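Local coordinates for conserved hypothetical protein (Pyrococcus furiosus, PDB 1Y81) that is of unknown function but binds coenzyme A through a Rossmann-like CoA-binding domain, at residues G30-K35 against C124-T129; E43-N48 against R64-D69; Q84-A89 against L97-G102. All coordinates share one frame; numbering follows the deposited sequence.

Interaction 1 of 3, residues G30-K35 against C124-T129; sequences GNIILK and CIMVET. With COA (coenzyme A), chain C; SCN (thiocyanate ion), chain B.
With CG beside its own backbone N (chi1 -54°), an extended middle and a bend at the last torsion (chi3 -86°), the selenomethionine M126 reaches from helix 125-128 to helix 29-39, where I32 and I33 receive it. In this Rossmann-like CoA-binding domain the contact ties the chain's C-terminal helical turn to the first helix of the fold. The CG2 branch of I32, placed anti to its backbone N, meets CE of M126 at 3.8 Å, the two side chains crossing at about a right angle. SE itself lies over the helix backbone, 4.0 Å from CA of I33, while CE also approaches CG1 of I33. Methionine's long unbranched chain, bent near its end, can touch I32 with CE and I33 with SE and CE. Deeper in, the CG2 methyls of I33 and I125 touch at 3.8 Å, again with the chains crossed; both residues are buried, and beta-branched isoleucine puts a methyl directly at the join. I125 also touches W98 and F14. No hydrogen bond crosses between the two segments, so the join is apolar. The helix start carries the polar chemistry: a thiocyanate ion, probably from the crystallisation liquor, takes a hydrogen bond through its N from M126 N (3.1 Å, 159°), and its carbon lies 3.4 Å from CE of M126. At the far end T129 OG1 and T129 N grip I125 O from opposite faces of its carbonyl plane. At the N-cap position, C124 SG is joined covalently to S1P of coenzyme A, the two sulfurs 2.1 Å apart, as in a disulfide.

Interaction 2 of 3, residues E43-N48 against R64-D69; sequences EVLPVN and RELPKD. With COA (coenzyme A), chain C.
One methyl of L45, CD2, is directed at the ring of P67 and lies against its CG and CD corner, 3.6 Å from CG of P67 and equally close to its CD. Beside this pair V47 and L66 meet end on, with CG2 of V47 3.7 Å from CD2 of L66. That same CD2 methyl of L66 lies 4.1 Å from CD2 of L45, so it serves both strand residues at once. The valine branch faces the leucine because CG1 takes the place anti to the backbone N (chi1 175°), while CG2 stands beside that N. L45 and V47, two apart on strand 43-47, an outermost strand of the parallel sheet of this Rossmann-like domain, point to the same side, and the loop between strands 57-58 and 72-75 folds against them. Strand 16-20 adds to the packing, A18 touching L66 and K16 touching P67. A beta-branched valine suits an extended strand, the leucines extend branched methyl ends far enough to meet across the gap, and P67 presents a rigid apolar ring at the more open end. Past the strand, N48 turns to coenzyme A: its ND2 donates to O7A (3.3 Å, 142°) and weakly to O3B, and also reaches A22 O, while N50 N holds its OD1 and so helps fix which way the amide is turned. No hydrogen bond joins the two segments. Their cohesion therefore rests on apolar contact between a few methyls and one proline ring, whereas N48, just past the strand, supplies the polar contact to coenzyme A.

Interaction 3 of 3, residues Q84-A89 against L97-G102; sequences QVAKEA and LWFQPG. With COA (coenzyme A), chain C; SCN (thiocyanate ion), chain B.
A86 and A89, one helical turn apart, set their methyls against the two branches of L97: A86 CB meets CD1 of L97 and A89 CB meets CD2, each at 3.9 Å. The CB of A86 also lies at the edge of the F99 ring, near its plane, 4.1 Å from CZ. Alanine's small methyl suits a helix face that meets leucine and phenylalanine side chains on the sheet, while leucine's fork can address two alanines together. Around this first shell, I73 touches both L97 and A89, F75 stacks with the ring of F99, and L112 of helix 106-115 touches L97 and F99. Beyond the strand the chain turns to coenzyme A. Q100 is bent at its second torsion (chi2 -67°), and its NE2 donates to O5P of the ligand (2.9 Å, 152°) and to the thiocyanate N (3.1 Å). W98 NE1 helps steady the amide, donating to Q100 OE1 in the carbonyl plane at 3.0 Å; I125 N is a second partner of OE1. G102, whose backbone angles (phi 108°) suit a residue without a side chain, brings its CA to 3.2 Å from OAP of coenzyme A. Helix and strand run antiparallel at 165°, as expected of the beta-alpha-beta crossover 72-75, 79-91, 96-99 of a Rossmann-like fold, with ligand-binding residues just past the strand.

Along the chain interaction 1 encloses the other two, its helices lying near the start and at the very end of the modelled chain, while interaction 2 closes before interaction 3 opens. Interactions 2 and 3 have centres about 13 Å apart and draw on the same parallel sheet, on strands 43-47 and 96-99; the centre of interaction 1 lies about 16 Å and 15 Å from theirs. Helix 29-39 leads into strand 43-47, and L34 packs on V44. Between interactions 1 and 3, I125 N probably hydrogen-bonds to Q100 OE1, coupling the last helix to the loop after strand 96-99. All three touch coenzyme A, so one ligand is contacted from distant parts of the chain within a single domain.

Interaction 1 of 3, residues G30-K35 against C124-T129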
loop_
_atom_site.group_PDB
_atom_site.type_symbol
_atom_site.label_atom_id
_atom_site.label_comp_id
_atom_site.label_asym_id
_atom_site.label_seq_id
_atom_site.Cartn_x
_atom_site.Cartn_y
_atom_site.Cartn_z
ATOM N N GLY A 30 6.154 -5.411 5.572
ATOM C CA GLY A 30 4.814 -5.816 5.068
ATOM C C GLY A 30 3.978 -6.564 6.113
ATOM O O GLY A 30 2.755 -6.421 6.154
ATOM N N ASN A 31 4.646 -7.363 6.944
ATOM C CA ASN A 31 4.022 -8.048 8.074
ATOM C C ASN A 31 3.905 -7.166 9.332
ATOM O O ASN A 31 2.841 -7.103 9.951
ATOM C CB ASN A 31 4.803 -9.320 8.408
ATOM C CG ASN A 31 4.043 -10.230 9.314
ATOM O OD1 ASN A 31 4.333 -10.304 10.491
ATOM N ND2 ASN A 31 3.028 -10.924 8.770
ATOM N N ILE A 32 4.995 -6.492 9.705
ATOM C CA ILE A 32 5.008 -5.644 10.892
ATOM C C ILE A 32 3.936 -4.569 10.822
ATOM O O ILE A 32 3.192 -4.366 11.782
ATOM C CB ILE A 32 6.400 -4.963 11.126
ATOM C CG1 ILE A 32 7.526 -6.014 11.229
ATOM C CG2 ILE A 32 6.356 -4.079 12.365
ATOM C CD1 ILE A 32 8.919 -5.453 10.895
ATOM N N ILE A 33 3.862 -3.887 9.677
ATOM C CA ILE A 33 2.866 -2.831 9.467
ATOM C C ILE A 33 1.444 -3.405 9.541
ATOM O O ILE A 33 0.591 -2.859 10.247
ATOM C CB ILE A 33 3.103 -2.082 8.138
ATOM C CG1 ILE A 33 4.465 -1.350 8.183
ATOM C CG2 ILE A 33 1.936 -1.090 7.819
ATOM C CD1 ILE A 33 4.932 -0.906 6.828
ATOM N N LEU A 34 1.207 -4.510 8.823
ATOM C CA LEU A 34 -0.113 -5.171 8.828
ATOM C C LEU A 34 -0.589 -5.435 10.248
ATOM O O LEU A 34 -1.729 -5.068 10.613
ATOM C CB LEU A 34 -0.071 -6.486 8.038
ATOM C CG LEU A 34 -1.376 -7.317 7.956
ATOM C CD1 LEU A 34 -2.544 -6.469 7.524
ATOM C CD2 LEU A 34 -1.192 -8.450 6.975
ATOM N N LYS A 35 0.274 -6.066 11.054
ATOM C CA LYS A 35 -0.057 -6.375 12.462
ATOM C C LYS A 35 -0.293 -5.103 13.281
ATOM O O LYS A 35 -1.283 -5.017 14.028
ATOM C CB LYS A 35 1.011 -7.262 13.114
ATOM C CG LYS A 35 1.013 -8.680 12.570
ATOM C CD LYS A 35 1.926 -9.594 13.324
ATOM C CE LYS A 35 2.038 -10.944 12.621
ATOM N NZ LYS A 35 3.276 -11.708 13.015
ATOM N N CYS A 124 6.409 7.864 7.988
ATOM C CA CYS A 124 6.242 6.519 8.489
ATOM C C CYS A 124 4.785 6.263 8.943
ATOM O O CYS A 124 4.347 6.845 9.913
ATOM C CB CYS A 124 7.203 6.324 9.655
ATOM S SG CYS A 124 8.946 6.362 9.181
ATOM N N ILE A 125 4.067 5.363 8.252
ATOM C CA ILE A 125 2.640 5.079 8.567
ATOM C C ILE A 125 2.356 4.677 10.034
ATOM O O ILE A 125 1.334 5.082 10.593
ATOM C CB ILE A 125 2.007 4.022 7.573
ATOM C CG1 ILE A 125 0.469 3.993 7.659
ATOM C CG2 ILE A 125 2.584 2.638 7.801
ATOM C CD1 ILE A 125 -0.198 5.253 7.208
HETATM N N MSE A 126 3.226 3.868 10.658
HETATM C CA MSE A 126 2.983 3.477 12.053
HETATM C C MSE A 126 3.194 4.659 13.021
HETATM O O MSE A 126 2.480 4.783 14.003
HETATM C CB MSE A 126 3.809 2.257 12.480
HETATM C CG MSE A 126 3.650 1.045 11.566
HETATM SE SE MSE A 126 4.541 -0.544 12.287
HETATM C CE MSE A 126 6.405 -0.365 11.640
ATOM N N VAL A 127 4.172 5.512 12.718
ATOM C CA VAL A 127 4.348 6.762 13.452
ATOM C C VAL A 127 3.113 7.652 13.291
ATOM O O VAL A 127 2.530 8.112 14.290
ATOM C CB VAL A 127 5.617 7.525 12.993
ATOM C CG1 VAL A 127 5.669 8.942 13.626
ATOM C CG2 VAL A 127 6.868 6.726 13.344
ATOM N N GLU A 128 2.701 7.871 12.044
ATOM C CA GLU A 128 1.614 8.817 11.765
ATOM C C GLU A 128 0.248 8.347 12.292
ATOM O O GLU A 128 -0.624 9.166 12.579
ATOM C CB GLU A 128 1.564 9.189 10.277
ATOM C CG GLU A 128 2.894 9.796 9.710
ATOM C CD GLU A 128 3.356 11.087 10.417
ATOM O OE1 GLU A 128 2.492 11.903 10.801
ATOM O OE2 GLU A 128 4.592 11.284 10.577
ATOM N N THR A 129 0.080 7.039 12.444
ATOM C CA THR A 129 -1.152 6.488 13.008
ATOM C C THR A 129 -0.973 6.266 14.510
ATOM O O THR A 129 -1.791 5.609 15.152
ATOM C CB THR A 129 -1.580 5.151 12.318
ATOM O OG1 THR A 129 -0.538 4.184 12.453
ATOM C CG2 THR A 129 -1.893 5.354 10.830
HETATM N N1A COA C . 2.483 -6.378 -5.491
HETATM C C2A COA C . 2.438 -6.637 -4.145
HETATM N N3A COA C . 3.563 -7.067 -3.485
HETATM C C4A COA C . 4.715 -7.275 -4.176
HETATM C C5A COA C . 4.792 -7.026 -5.544
HETATM C C6A COA C . 3.662 -6.571 -6.209
HETATM N N6A COA C . 3.704 -6.334 -7.512
HETATM N N7A COA C . 6.060 -7.293 -5.946
HETATM C C8A COA C . 6.772 -7.695 -4.863
HETATM N N9A COA C . 5.948 -7.691 -3.771
HETATM C C1B COA C . 6.260 -8.090 -2.381
HETATM C C2B COA C . 7.512 -8.961 -2.275
HETATM O O2B COA C . 7.352 -10.288 -2.838
HETATM C C3B COA C . 7.713 -8.879 -0.757
HETATM O O3B COA C . 6.897 -9.787 -0.040
HETATM P P3B COA C . 7.408 -11.296 0.292
HETATM O O7A COA C . 6.322 -12.286 -0.012
HETATM O O8A COA C . 7.759 -11.303 1.737
HETATM O O9A COA C . 8.536 -11.622 -0.639
HETATM C C4B COA C . 7.240 -7.468 -0.382
HETATM O O4B COA C . 6.456 -7.005 -1.493
HETATM C C5B COA C . 8.400 -6.495 -0.092
HETATM O O5B COA C . 9.239 -6.472 -1.228
HETATM P P1A COA C . 10.817 -6.769 -1.105
HETATM O O1A COA C . 11.422 -6.880 -2.483
HETATM O O2A COA C . 11.042 -7.965 -0.207
HETATM O O3A COA C . 11.300 -5.391 -0.426
HETATM P P2A COA C . 11.911 -5.243 1.050
HETATM O O4A COA C . 13.248 -5.937 1.122
HETATM O O5A COA C . 11.016 -5.671 2.155
HETATM O O6A COA C . 12.108 -3.662 1.169
HETATM C CBP COA C . 11.512 -1.351 0.873
HETATM C CCP COA C . 10.998 -2.782 1.145
HETATM C CDP COA C . 10.284 -0.432 0.829
HETATM C CEP COA C . 12.193 -1.299 -0.493
HETATM C CAP COA C . 12.526 -0.917 1.956
HETATM O OAP COA C . 13.080 0.349 1.644
HETATM C C9P COA C . 11.766 -0.860 3.251
HETATM O O9P COA C . 11.756 -1.990 4.066
HETATM N N8P COA C . 11.098 0.274 3.502
HETATM C C7P COA C . 10.222 0.508 4.642
HETATM C C6P COA C . 10.925 0.837 5.903
HETATM C C5P COA C . 9.883 1.132 6.944
HETATM O O5P COA C . 8.669 0.860 6.790
HETATM N N4P COA C . 10.422 1.679 8.003
HETATM C C3P COA C . 9.740 2.093 9.185
HETATM C C2P COA C . 10.049 3.560 9.481
HETATM S S1P COA C . 9.389 4.637 8.165
HETATM S S SCN B . 7.661 3.020 12.290
HETATM C C SCN B . 6.731 2.946 10.804
HETATM N N SCN B . 6.080 2.972 9.836
#

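Interaction 2 of 3, residues E43-N48 against R64-D69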
loop_
_atom_site.group_PDB
_atom_site.type_symbol
_atom_site.label_atom_id
_atom_site.label_comp_id
_atom_site.label_asym_id
_atom_site.label_seq_id
_atom_site.Cartn_x
_atom_site.Cartn_y
_atom_site.Cartn_z
ATOM N N GLU A 43 -9.110 -1.381 9.304
ATOM C CA GLU A 43 -9.381 -2.437 8.327
ATOM C C GLU A 43 -8.208 -2.444 7.321
ATOM O O GLU A 43 -7.918 -1.428 6.669
ATOM C CB GLU A 43 -10.720 -2.170 7.626
ATOM C CG GLU A 43 -11.077 -3.112 6.490
ATOM C CD GLU A 43 -12.525 -2.928 5.990
ATOM O OE1 GLU A 43 -12.953 -3.708 5.108
ATOM O OE2 GLU A 43 -13.227 -2.011 6.484
ATOM N N VAL A 44 -7.531 -3.578 7.212
ATOM C CA VAL A 44 -6.345 -3.650 6.358
ATOM C C VAL A 44 -6.449 -4.772 5.332
ATOM O O VAL A 44 -6.723 -5.931 5.674
ATOM C CB VAL A 44 -5.016 -3.744 7.165
ATOM C CG1 VAL A 44 -3.830 -3.459 6.245
ATOM C CG2 VAL A 44 -5.001 -2.752 8.347
ATOM N N LEU A 45 -6.260 -4.403 4.074
ATOM C CA LEU A 45 -6.408 -5.317 2.968
ATOM C C LEU A 45 -5.021 -5.567 2.393
ATOM O O LEU A 45 -4.500 -4.723 1.676
ATOM C CB LEU A 45 -7.345 -4.746 1.893
ATOM C CG LEU A 45 -8.860 -4.865 2.196
ATOM C CD1 LEU A 45 -9.272 -4.023 3.394
ATOM C CD2 LEU A 45 -9.660 -4.442 0.990
ATOM N N PRO A 46 -4.437 -6.736 2.702
ATOM C CA PRO A 46 -3.125 -7.042 2.146
ATOM C C PRO A 46 -3.138 -7.221 0.621
ATOM O O PRO A 46 -4.106 -7.751 0.036
ATOM C CB PRO A 46 -2.728 -8.371 2.827
ATOM C CG PRO A 46 -3.880 -8.830 3.570
ATOM C CD PRO A 46 -4.956 -7.807 3.563
ATOM N N VAL A 47 -2.058 -6.791 -0.025
ATOM C CA VAL A 47 -1.930 -6.970 -1.445
ATOM C C VAL A 47 -0.536 -7.544 -1.757
ATOM O O VAL A 47 0.492 -6.876 -1.559
ATOM C CB VAL A 47 -2.153 -5.626 -2.228
ATOM C CG1 VAL A 47 -1.901 -5.815 -3.710
ATOM C CG2 VAL A 47 -3.572 -4.989 -1.893
ATOM N N ASN A 48 -0.521 -8.787 -2.229
ATOM C CA ASN A 48 0.727 -9.510 -2.544
ATOM C C ASN A 48 0.353 -10.809 -3.276
ATOM O O ASN A 48 -0.332 -11.649 -2.706
ATOM C CB ASN A 48 1.535 -9.808 -1.268
ATOM C CG ASN A 48 2.927 -10.452 -1.570
ATOM O OD1 ASN A 48 3.097 -11.157 -2.570
ATOM N ND2 ASN A 48 3.896 -10.195 -0.708
ATOM N N ARG A 64 -5.943 -3.732 -8.648
ATOM C CA ARG A 64 -7.112 -3.711 -9.566
ATOM C C ARG A 64 -8.326 -4.438 -8.982
ATOM O O ARG A 64 -9.470 -4.130 -9.342
ATOM C CB ARG A 64 -6.756 -4.311 -10.924
ATOM C CG ARG A 64 -5.867 -3.415 -11.795
ATOM N N GLU A 65 -8.063 -5.379 -8.065
ATOM C CA GLU A 65 -9.095 -6.201 -7.414
ATOM C C GLU A 65 -9.657 -5.599 -6.132
ATOM O O GLU A 65 -10.597 -6.152 -5.542
ATOM C CB GLU A 65 -8.541 -7.585 -7.081
ATOM C CG GLU A 65 -8.067 -8.386 -8.257
ATOM C CD GLU A 65 -7.286 -9.622 -7.834
ATOM O OE1 GLU A 65 -7.132 -9.862 -6.606
ATOM O OE2 GLU A 65 -6.819 -10.350 -8.731
ATOM N N LEU A 66 -9.078 -4.480 -5.684
ATOM C CA LEU A 66 -9.470 -3.880 -4.423
ATOM C C LEU A 66 -10.878 -3.275 -4.511
ATOM O O LEU A 66 -11.283 -2.797 -5.583
ATOM C CB LEU A 66 -8.488 -2.784 -4.008
ATOM C CG LEU A 66 -7.088 -3.187 -3.537
ATOM C CD1 LEU A 66 -6.193 -1.930 -3.497
ATOM C CD2 LEU A 66 -7.126 -3.879 -2.174
ATOM N N PRO A 67 -11.631 -3.313 -3.399
ATOM C CA PRO A 67 -12.881 -2.537 -3.346
ATOM C C PRO A 67 -12.629 -1.035 -3.466
ATOM O O PRO A 67 -11.603 -0.530 -2.991
ATOM C CB PRO A 67 -13.461 -2.881 -1.970
ATOM C CG PRO A 67 -12.361 -3.474 -1.203
ATOM C CD PRO A 67 -11.417 -4.100 -2.175
ATOM N N LYS A 68 -13.571 -0.329 -4.082
ATOM C CA LYS A 68 -13.377 1.073 -4.426
ATOM C C LYS A 68 -13.395 2.025 -3.214
ATOM O O LYS A 68 -13.006 3.191 -3.336
ATOM C CB LYS A 68 -14.393 1.500 -5.502
ATOM C CG LYS A 68 -14.371 0.609 -6.770
ATOM C CD LYS A 68 -13.112 0.814 -7.624
ATOM C CE LYS A 68 -12.990 -0.254 -8.715
ATOM N NZ LYS A 68 -11.730 -0.120 -9.532
ATOM N N ASP A 69 -13.818 1.513 -2.054
ATOM C CA ASP A 69 -13.910 2.314 -0.825
ATOM C C ASP A 69 -12.640 2.281 0.067
ATOM O O ASP A 69 -12.678 2.700 1.222
ATOM C CB ASP A 69 -15.169 1.930 -0.016
ATOM C CG ASP A 69 -15.089 0.535 0.575
ATOM O OD1 ASP A 69 -14.216 -0.256 0.160
ATOM O OD2 ASP A 69 -15.913 0.221 1.462
HETATM N N1A COA C . 2.483 -6.378 -5.491
HETATM C C2A COA C . 2.438 -6.637 -4.145
HETATM N N3A COA C . 3.563 -7.067 -3.485
HETATM C C4A COA C . 4.715 -7.275 -4.176
HETATM C C5A COA C . 4.792 -7.026 -5.544
HETATM C C6A COA C . 3.662 -6.571 -6.209
HETATM N N6A COA C . 3.704 -6.334 -7.512
HETATM N N7A COA C . 6.060 -7.293 -5.946
HETATM C C8A COA C . 6.772 -7.695 -4.863
HETATM N N9A COA C . 5.948 -7.691 -3.771
HETATM C C1B COA C . 6.260 -8.090 -2.381
HETATM C C2B COA C . 7.512 -8.961 -2.275
HETATM O O2B COA C . 7.352 -10.288 -2.838
HETATM C C3B COA C . 7.713 -8.879 -0.757
HETATM O O3B COA C . 6.897 -9.787 -0.040
HETATM P P3B COA C . 7.408 -11.296 0.292
HETATM O O7A COA C . 6.322 -12.286 -0.012
HETATM O O8A COA C . 7.759 -11.303 1.737
HETATM O O9A COA C . 8.536 -11.622 -0.639
HETATM C C4B COA C . 7.240 -7.468 -0.382
HETATM O O4B COA C . 6.456 -7.005 -1.493
HETATM C C5B COA C . 8.400 -6.495 -0.092
HETATM O O5B COA C . 9.239 -6.472 -1.228
HETATM P P1A COA C . 10.817 -6.769 -1.105
HETATM O O1A COA C . 11.422 -6.880 -2.483
HETATM O O2A COA C . 11.042 -7.965 -0.207
HETATM O O3A COA C . 11.300 -5.391 -0.426
HETATM P P2A COA C . 11.911 -5.243 1.050
HETATM O O4A COA C . 13.248 -5.937 1.122
HETATM O O5A COA C . 11.016 -5.671 2.155
HETATM O O6A COA C . 12.108 -3.662 1.169
HETATM C CBP COA C . 11.512 -1.351 0.873
HETATM C CCP COA C . 10.998 -2.782 1.145
HETATM C CDP COA C . 10.284 -0.432 0.829
HETATM C CEP COA C . 12.193 -1.299 -0.493
HETATM C CAP COA C . 12.526 -0.917 1.956
HETATM O OAP COA C . 13.080 0.349 1.644
HETATM C C9P COA C . 11.766 -0.860 3.251
HETATM O O9P COA C . 11.756 -1.990 4.066
HETATM N N8P COA C . 11.098 0.274 3.502
HETATM C C7P COA C . 10.222 0.508 4.642
HETATM C C6P COA C . 10.925 0.837 5.903
HETATM C C5P COA C . 9.883 1.132 6.944
HETATM O O5P COA C . 8.669 0.860 6.790
HETATM N N4P COA C . 10.422 1.679 8.003
HETATM C C3P COA C . 9.740 2.093 9.185
HETATM C C2P COA C . 10.049 3.560 9.481
HETATM S S1P COA C . 9.389 4.637 8.165
#

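Interaction 3 of 3, residues Q84-A89 against L97-G102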
loop_
_atom_site.group_PDB
_atom_site.type_symbol
_atom_site.label_atom_id
_atom_site.label_comp_id
_atom_site.label_asym_id
_atom_site.label_seq_id
_atom_site.Cartn_x
_atom_site.Cartn_y
_atom_site.Cartn_z
ATOM N N GLN A 84 4.955 0.605 -11.172
ATOM C CA GLN A 84 3.977 -0.217 -11.911
ATOM C C GLN A 84 2.647 -0.266 -11.166
ATOM O O GLN A 84 1.565 -0.045 -11.753
ATOM C CB GLN A 84 4.487 -1.647 -12.102
ATOM C CG GLN A 84 5.847 -1.798 -12.793
ATOM C CD GLN A 84 6.548 -3.127 -12.440
ATOM O OE1 GLN A 84 5.937 -4.045 -11.865
ATOM N NE2 GLN A 84 7.833 -3.226 -12.777
ATOM N N VAL A 85 2.730 -0.553 -9.869
ATOM C CA VAL A 85 1.539 -0.668 -9.027
ATOM C C VAL A 85 0.799 0.668 -8.886
ATOM O O VAL A 85 -0.434 0.696 -8.871
ATOM C CB VAL A 85 1.880 -1.284 -7.646
ATOM C CG1 VAL A 85 0.649 -1.333 -6.730
ATOM C CG2 VAL A 85 2.479 -2.680 -7.835
ATOM N N ALA A 86 1.547 1.770 -8.789
ATOM C CA ALA A 86 0.915 3.094 -8.667
ATOM C C ALA A 86 0.135 3.442 -9.928
ATOM O O ALA A 86 -0.930 4.019 -9.839
ATOM C CB ALA A 86 1.944 4.188 -8.332
ATOM N N LYS A 87 0.671 3.052 -11.089
ATOM C CA LYS A 87 -0.034 3.207 -12.371
ATOM C C LYS A 87 -1.361 2.420 -12.357
ATOM O O LYS A 87 -2.424 2.969 -12.700
ATOM C CB LYS A 87 0.853 2.767 -13.535
ATOM C CG LYS A 87 1.978 3.746 -13.872
ATOM N N GLU A 88 -1.296 1.160 -11.907
ATOM C CA GLU A 88 -2.502 0.299 -11.784
ATOM C C GLU A 88 -3.539 0.892 -10.822
ATOM O O GLU A 88 -4.756 0.883 -11.103
ATOM C CB GLU A 88 -2.123 -1.106 -11.303
ATOM C CG GLU A 88 -1.308 -1.931 -12.266
ATOM C CD GLU A 88 -0.601 -3.104 -11.582
ATOM O OE1 GLU A 88 -1.082 -3.578 -10.520
ATOM O OE2 GLU A 88 0.451 -3.549 -12.103
ATOM N N ALA A 89 -3.052 1.390 -9.681
ATOM C CA ALA A 89 -3.885 2.011 -8.660
ATOM C C ALA A 89 -4.619 3.249 -9.202
ATOM O O ALA A 89 -5.812 3.421 -8.963
ATOM C CB ALA A 89 -3.030 2.384 -7.436
ATOM N N LEU A 97 -2.099 7.718 -2.303
ATOM C CA LEU A 97 -1.059 6.691 -2.346
ATOM C C LEU A 97 0.105 7.072 -1.414
ATOM O O LEU A 97 0.767 8.090 -1.619
ATOM C CB LEU A 97 -0.569 6.470 -3.792
ATOM C CG LEU A 97 -1.549 6.207 -4.963
ATOM C CD1 LEU A 97 -0.779 5.982 -6.282
ATOM C CD2 LEU A 97 -2.489 5.026 -4.679
ATOM N N TRP A 98 0.335 6.239 -0.396
ATOM C CA TRP A 98 1.300 6.509 0.673
ATOM C C TRP A 98 2.503 5.604 0.508
ATOM O O TRP A 98 2.366 4.391 0.565
ATOM C CB TRP A 98 0.637 6.231 2.023
ATOM C CG TRP A 98 1.528 6.459 3.243
ATOM C CD1 TRP A 98 2.677 5.771 3.588
ATOM C CD2 TRP A 98 1.310 7.418 4.287
ATOM N NE1 TRP A 98 3.190 6.274 4.779
ATOM C CE2 TRP A 98 2.365 7.277 5.223
ATOM C CE3 TRP A 98 0.322 8.395 4.516
ATOM C CZ2 TRP A 98 2.460 8.081 6.379
ATOM C CZ3 TRP A 98 0.421 9.194 5.663
ATOM C CH2 TRP A 98 1.481 9.030 6.576
ATOM N N PHE A 99 3.686 6.191 0.338
ATOM C CA PHE A 99 4.909 5.398 0.169
ATOM C C PHE A 99 5.752 5.421 1.431
ATOM O O PHE A 99 6.178 6.499 1.882
ATOM C CB PHE A 99 5.719 5.889 -1.046
ATOM C CG PHE A 99 4.988 5.730 -2.355
ATOM C CD1 PHE A 99 5.251 4.643 -3.189
ATOM C CD2 PHE A 99 4.030 6.667 -2.746
ATOM C CE1 PHE A 99 4.550 4.473 -4.419
ATOM C CE2 PHE A 99 3.328 6.517 -3.955
ATOM C CZ PHE A 99 3.575 5.421 -4.789
ATOM N N GLN A 100 5.987 4.240 2.018
ATOM C CA GLN A 100 6.924 4.123 3.143
ATOM C C GLN A 100 8.306 4.523 2.666
ATOM O O GLN A 100 8.621 4.330 1.488
ATOM C CB GLN A 100 6.965 2.692 3.683
ATOM C CG GLN A 100 5.744 2.315 4.470
ATOM C CD GLN A 100 5.612 3.072 5.760
ATOM O OE1 GLN A 100 4.887 4.069 5.824
ATOM N NE2 GLN A 100 6.303 2.608 6.815
ATOM N N PRO A 101 9.122 5.127 3.567
ATOM C CA PRO A 101 10.497 5.456 3.183
ATOM C C PRO A 101 11.213 4.250 2.596
ATOM O O PRO A 101 11.221 3.160 3.212
ATOM C CB PRO A 101 11.136 5.880 4.504
ATOM C CG PRO A 101 10.031 6.456 5.286
ATOM C CD PRO A 101 8.823 5.568 4.943
ATOM N N GLY A 102 11.793 4.441 1.412
ATOM C CA GLY A 102 12.499 3.390 0.679
ATOM C C GLY A 102 11.732 2.906 -0.532
ATOM O O GLY A 102 12.312 2.312 -1.444
HETATM N N1A COA C . 2.483 -6.378 -5.491
HETATM C C2A COA C . 2.438 -6.637 -4.145
HETATM N N3A COA C . 3.563 -7.067 -3.485
HETATM C C4A COA C . 4.715 -7.275 -4.176
HETATM C C5A COA C . 4.792 -7.026 -5.544
HETATM C C6A COA C . 3.662 -6.571 -6.209
HETATM N N6A COA C . 3.704 -6.334 -7.512
HETATM N N7A COA C . 6.060 -7.293 -5.946
HETATM C C8A COA C . 6.772 -7.695 -4.863
HETATM N N9A COA C . 5.948 -7.691 -3.771
HETATM C C1B COA C . 6.260 -8.090 -2.381
HETATM C C2B COA C . 7.512 -8.961 -2.275
HETATM O O2B COA C . 7.352 -10.288 -2.838
HETATM C C3B COA C . 7.713 -8.879 -0.757
HETATM O O3B COA C . 6.897 -9.787 -0.040
HETATM P P3B COA C . 7.408 -11.296 0.292
HETATM O O7A COA C . 6.322 -12.286 -0.012
HETATM O O8A COA C . 7.759 -11.303 1.737
HETATM O O9A COA C . 8.536 -11.622 -0.639
HETATM C C4B COA C . 7.240 -7.468 -0.382
HETATM O O4B COA C . 6.456 -7.005 -1.493
HETATM C C5B COA C . 8.400 -6.495 -0.092
HETATM O O5B COA C . 9.239 -6.472 -1.228
HETATM P P1A COA C . 10.817 -6.769 -1.105
HETATM O O1A COA C . 11.422 -6.880 -2.483
HETATM O O2A COA C . 11.042 -7.965 -0.207
HETATM O O3A COA C . 11.300 -5.391 -0.426
HETATM P P2A COA C . 11.911 -5.243 1.050
HETATM O O4A COA C . 13.248 -5.937 1.122
HETATM O O5A COA C . 11.016 -5.671 2.155
HETATM O O6A COA C . 12.108 -3.662 1.169
HETATM C CBP COA C . 11.512 -1.351 0.873
HETATM C CCP COA C . 10.998 -2.782 1.145
HETATM C CDP COA C . 10.284 -0.432 0.829
HETATM C CEP COA C . 12.193 -1.299 -0.493
HETATM C CAP COA C . 12.526 -0.917 1.956
HETATM O OAP COA C . 13.080 0.349 1.644
HETATM C C9P COA C . 11.766 -0.860 3.251
HETATM O O9P COA C . 11.756 -1.990 4.066
HETATM N N8P COA C . 11.098 0.274 3.502
HETATM C C7P COA C . 10.222 0.508 4.642
HETATM C C6P COA C . 10.925 0.837 5.903
HETATM C C5P COA C . 9.883 1.132 6.944
HETATM O O5P COA C . 8.669 0.860 6.790
HETATM N N4P COA C . 10.422 1.679 8.003
HETATM C C3P COA C . 9.740 2.093 9.185
HETATM C C2P COA C . 10.049 3.560 9.481
HETATM S S1P COA C . 9.389 4.637 8.165
HETATM S S SCN B . 7.661 3.020 12.290
HETATM C C SCN B . 6.731 2.946 10.804
HETATM N N SCN B . 6.080 2.972 9.836
#